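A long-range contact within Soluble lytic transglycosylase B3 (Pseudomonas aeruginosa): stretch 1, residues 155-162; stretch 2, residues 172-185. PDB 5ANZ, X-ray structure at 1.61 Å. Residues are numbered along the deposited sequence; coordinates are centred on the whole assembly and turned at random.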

# COMPACT_ATOMS: atom_id res chain seq x y z
N ASN A 155 17.20 -9.68 8.89
CA ASN A 155 18.28 -8.85 8.43
C ASN A 155 18.13 -8.55 6.94
O ASN A 155 18.01 -9.47 6.12
CB ASN A 155 19.62 -9.52 8.69
CG ASN A 155 20.78 -8.63 8.31
OD1 ASN A 155 21.20 -8.60 7.16
ND2 ASN A 155 21.26 -7.84 9.28
N VAL A 156 18.13 -7.26 6.61
CA VAL A 156 17.84 -6.81 5.25
C VAL A 156 18.85 -7.36 4.26
O VAL A 156 18.48 -7.75 3.14
CB VAL A 156 17.82 -5.27 5.18
CG1 VAL A 156 17.81 -4.77 3.73
CG2 VAL A 156 16.59 -4.76 5.95
N ILE A 157 20.12 -7.43 4.67
CA ILE A 157 21.15 -7.95 3.74
C ILE A 157 20.89 -9.43 3.47
O ILE A 157 20.96 -9.89 2.32
CB ILE A 157 22.57 -7.76 4.28
CG1 ILE A 157 22.84 -6.27 4.53
CG2 ILE A 157 23.59 -8.39 3.32
CD1 ILE A 157 22.76 -5.38 3.29
N ARG A 158 20.57 -10.18 4.51
CA ARG A 158 20.30 -11.60 4.33
C ARG A 158 19.08 -11.82 3.45
O ARG A 158 19.10 -12.66 2.54
CB ARG A 158 20.08 -12.29 5.68
CG ARG A 158 19.97 -13.80 5.52
CD ARG A 158 19.75 -14.50 6.85
NE ARG A 158 19.74 -15.95 6.67
CZ ARG A 158 19.51 -16.82 7.65
NH1 ARG A 158 19.27 -16.39 8.88
NH2 ARG A 158 19.51 -18.13 7.39
N SER A 159 18.02 -11.07 3.70
CA SER A 159 16.79 -11.27 2.94
C SER A 159 16.98 -10.92 1.47
O SER A 159 16.58 -11.70 0.59
CB SER A 159 15.65 -10.44 3.54
OG SER A 159 15.41 -10.85 4.88
N LEU A 160 17.59 -9.77 1.19
CA LEU A 160 17.78 -9.38 -0.21
C LEU A 160 18.81 -10.25 -0.94
O LEU A 160 18.66 -10.51 -2.14
CB LEU A 160 18.18 -7.91 -0.31
CG LEU A 160 17.06 -6.93 0.08
CD1 LEU A 160 17.58 -5.50 0.12
CD2 LEU A 160 15.88 -7.06 -0.87
N ALA A 161 19.84 -10.72 -0.24
CA ALA A 161 20.79 -11.65 -0.84
C ALA A 161 20.11 -12.97 -1.19
O ALA A 161 20.39 -13.57 -2.24
CB ALA A 161 21.98 -11.90 0.10
N THR A 162 19.23 -13.42 -0.31
CA THR A 162 18.47 -14.63 -0.56
C THR A 162 17.66 -14.48 -1.85
O THR A 162 17.75 -15.33 -2.74
CB THR A 162 17.52 -14.96 0.61
OG1 THR A 162 18.30 -15.26 1.77
CG2 THR A 162 16.66 -16.17 0.25
N PHE A 172 15.10 -6.80 -9.08
CA PHE A 172 14.73 -6.01 -7.92
C PHE A 172 15.67 -6.27 -6.74
O PHE A 172 16.16 -5.33 -6.12
CB PHE A 172 13.28 -6.31 -7.51
CG PHE A 172 12.87 -5.69 -6.19
CD1 PHE A 172 12.40 -4.39 -6.13
CD2 PHE A 172 12.94 -6.42 -5.02
CE1 PHE A 172 12.01 -3.83 -4.93
CE2 PHE A 172 12.56 -5.86 -3.81
CZ PHE A 172 12.09 -4.56 -3.77
N ALA A 173 15.94 -7.54 -6.45
CA ALA A 173 16.73 -7.87 -5.26
C ALA A 173 18.16 -7.33 -5.35
O ALA A 173 18.68 -6.77 -4.39
CB ALA A 173 16.75 -9.37 -5.01
N HIS A 174 18.77 -7.50 -6.52
CA HIS A 174 20.14 -7.03 -6.74
C HIS A 174 20.22 -5.52 -6.58
O HIS A 174 21.14 -5.00 -5.94
CB HIS A 174 20.64 -7.43 -8.14
CG HIS A 174 21.18 -8.83 -8.21
ND1 HIS A 174 20.39 -9.92 -8.46
CD2 HIS A 174 22.44 -9.30 -8.05
CE1 HIS A 174 21.13 -11.01 -8.46
NE2 HIS A 174 22.38 -10.67 -8.21
N ALA A 175 19.26 -4.81 -7.17
CA ALA A 175 19.24 -3.35 -7.09
C ALA A 175 19.08 -2.86 -5.65
O ALA A 175 19.76 -1.94 -5.21
CB ALA A 175 18.13 -2.81 -7.97
N GLN A 176 18.16 -3.47 -4.91
CA GLN A 176 17.93 -3.05 -3.55
C GLN A 176 19.11 -3.42 -2.67
O GLN A 176 19.44 -2.70 -1.72
CB GLN A 176 16.65 -3.67 -3.01
CG GLN A 176 15.43 -3.23 -3.78
CD GLN A 176 15.26 -1.72 -3.78
OE1 GLN A 176 15.53 -1.05 -2.79
NE2 GLN A 176 14.79 -1.18 -4.91
N LEU A 177 19.76 -4.55 -2.98
CA LEU A 177 20.87 -5.02 -2.16
C LEU A 177 22.06 -4.08 -2.29
O LEU A 177 22.71 -3.74 -1.31
CB LEU A 177 21.27 -6.45 -2.57
CG LEU A 177 22.42 -7.09 -1.79
CD1 LEU A 177 22.17 -7.07 -0.28
CD2 LEU A 177 22.62 -8.50 -2.27
N LEU A 178 22.35 -3.63 -3.51
CA LEU A 178 23.40 -2.64 -3.69
C LEU A 178 23.06 -1.35 -2.94
O LEU A 178 23.92 -0.73 -2.31
CB LEU A 178 23.63 -2.35 -5.17
CG LEU A 178 24.95 -1.67 -5.49
CD1 LEU A 178 26.11 -2.60 -5.14
CD2 LEU A 178 25.00 -1.26 -6.95
N ALA A 179 21.79 -0.96 -2.98
CA ALA A 179 21.35 0.26 -2.33
C ALA A 179 21.49 0.14 -0.81
O ALA A 179 21.90 1.08 -0.14
CB ALA A 179 19.91 0.58 -2.72
N ALA A 180 21.14 -1.03 -0.28
CA ALA A 180 21.31 -1.29 1.15
C ALA A 180 22.77 -1.20 1.59
O ALA A 180 23.07 -0.66 2.65
CB ALA A 180 20.74 -2.66 1.52
N LEU A 181 23.68 -1.75 0.79
CA LEU A 181 25.10 -1.70 1.15
C LEU A 181 25.59 -0.26 1.21
O LEU A 181 26.46 0.07 2.02
CB LEU A 181 25.95 -2.52 0.16
CG LEU A 181 25.77 -4.05 0.27
CD1 LEU A 181 26.36 -4.75 -0.95
CD2 LEU A 181 26.43 -4.56 1.54
N LYS A 182 25.04 0.62 0.36
CA LYS A 182 25.43 2.02 0.38
C LYS A 182 24.97 2.70 1.66
O LYS A 182 25.66 3.58 2.19
CB LYS A 182 24.87 2.76 -0.84
CG LYS A 182 25.40 2.22 -2.15
CD LYS A 182 24.92 3.06 -3.33
CE LYS A 182 25.53 2.56 -4.64
NZ LYS A 182 24.85 3.12 -5.84
N ILE A 183 23.80 2.29 2.15
CA ILE A 183 23.28 2.77 3.42
C ILE A 183 24.22 2.37 4.56
O ILE A 183 24.56 3.20 5.41
CB ILE A 183 21.88 2.23 3.69
CG1 ILE A 183 20.91 2.74 2.61
CG2 ILE A 183 21.42 2.65 5.09
CD1 ILE A 183 19.49 2.17 2.73
N LEU A 184 24.67 1.12 4.55
CA LEU A 184 25.65 0.68 5.55
C LEU A 184 26.96 1.44 5.42
O LEU A 184 27.55 1.85 6.41
CB LEU A 184 25.91 -0.82 5.44
CG LEU A 184 24.68 -1.66 5.73
CD1 LEU A 184 24.98 -3.14 5.58
CD2 LEU A 184 24.15 -1.35 7.14
N GLN A 185 27.42 1.63 4.19
CA GLN A 185 28.65 2.36 3.94
C GLN A 185 28.57 3.79 4.48
O GLN A 185 29.54 4.30 5.03
CB GLN A 185 28.96 2.36 2.43
CG GLN A 185 30.24 3.07 2.06
CD GLN A 185 30.95 2.38 0.92
OE1 GLN A 185 31.09 1.16 0.91
NE2 GLN A 185 31.42 3.16 -0.04

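How do the two helices meet where stretch 2 begins? They run nearly antiparallel, with 154° between their N-to-C directions and axes that come within 8.7 Å, so the start of stretch 2 lies beside the later part of stretch 1. The tightest backbone approach is here: the CA atoms of Leu160 and Ala173 are 5.4 Å apart. Ala173 has only a methyl group, and its CB rests 3.6 Å from the carbonyl O of Leu160. That is a packing contact; the oxygen meets carbon, and no hydrogen bond crosses between the stretches anywhere. Phe172 and His174, its neighbours in sequence, make no contact with stretch 1.

What does Leu160 find as stretch 2 continues through its next turn? The CA-to-CB bond of Leu160 points toward stretch 2, and CD1 of Leu160 packs 3.7 Å from CB of Gln176 and 3.9 Å from the backbone N of Leu177. Gln176 offers the aliphatic root of its side chain here, while its end leads away; OE1 and NE2 are hydrogen-bonded elsewhere in the structure. A polar residue can thus lie in a buried contact with its amide satisfied. Leu160 has the largest area covered by the other stretch, 107 Å².

How does Leu177 join several residues of stretch 1? Its side chain forks at CG, and the closest approaches of its two methyls favour different residues. CD1 of Leu177 lies 4.1 Å from CB of Leu160 and 4.0 Å from CD1 of Ile157, whereas CD2 of Leu177 lies 3.9 Å from CA of Ala161 and 4.2 Å from CB of Ala161. Although the CB of Ala161 points away overall, it still touches this leucine.

Where does Ile157 fit as the helix runs on from Ala180 to Leu184? Its CA-to-CB bond points sideways, but with both chi angles in m its end comes nearer to stretch 2 and enters a hole formed by Leu177, Ala180, Leu181 and Leu184. CD1 of Ile157 stands 3.8 Å from CB of Ala180, 4.1 Å from CD2 of Leu181 and 3.9 Å from CD1 of Leu184, a classic knob-into-hole arrangement. CB of Ala180 also lies 4.2 Å from CG1 of Val156 and 4.5 Å from CD1 of Leu160, so three side chains of stretch 1 converge on one small residue.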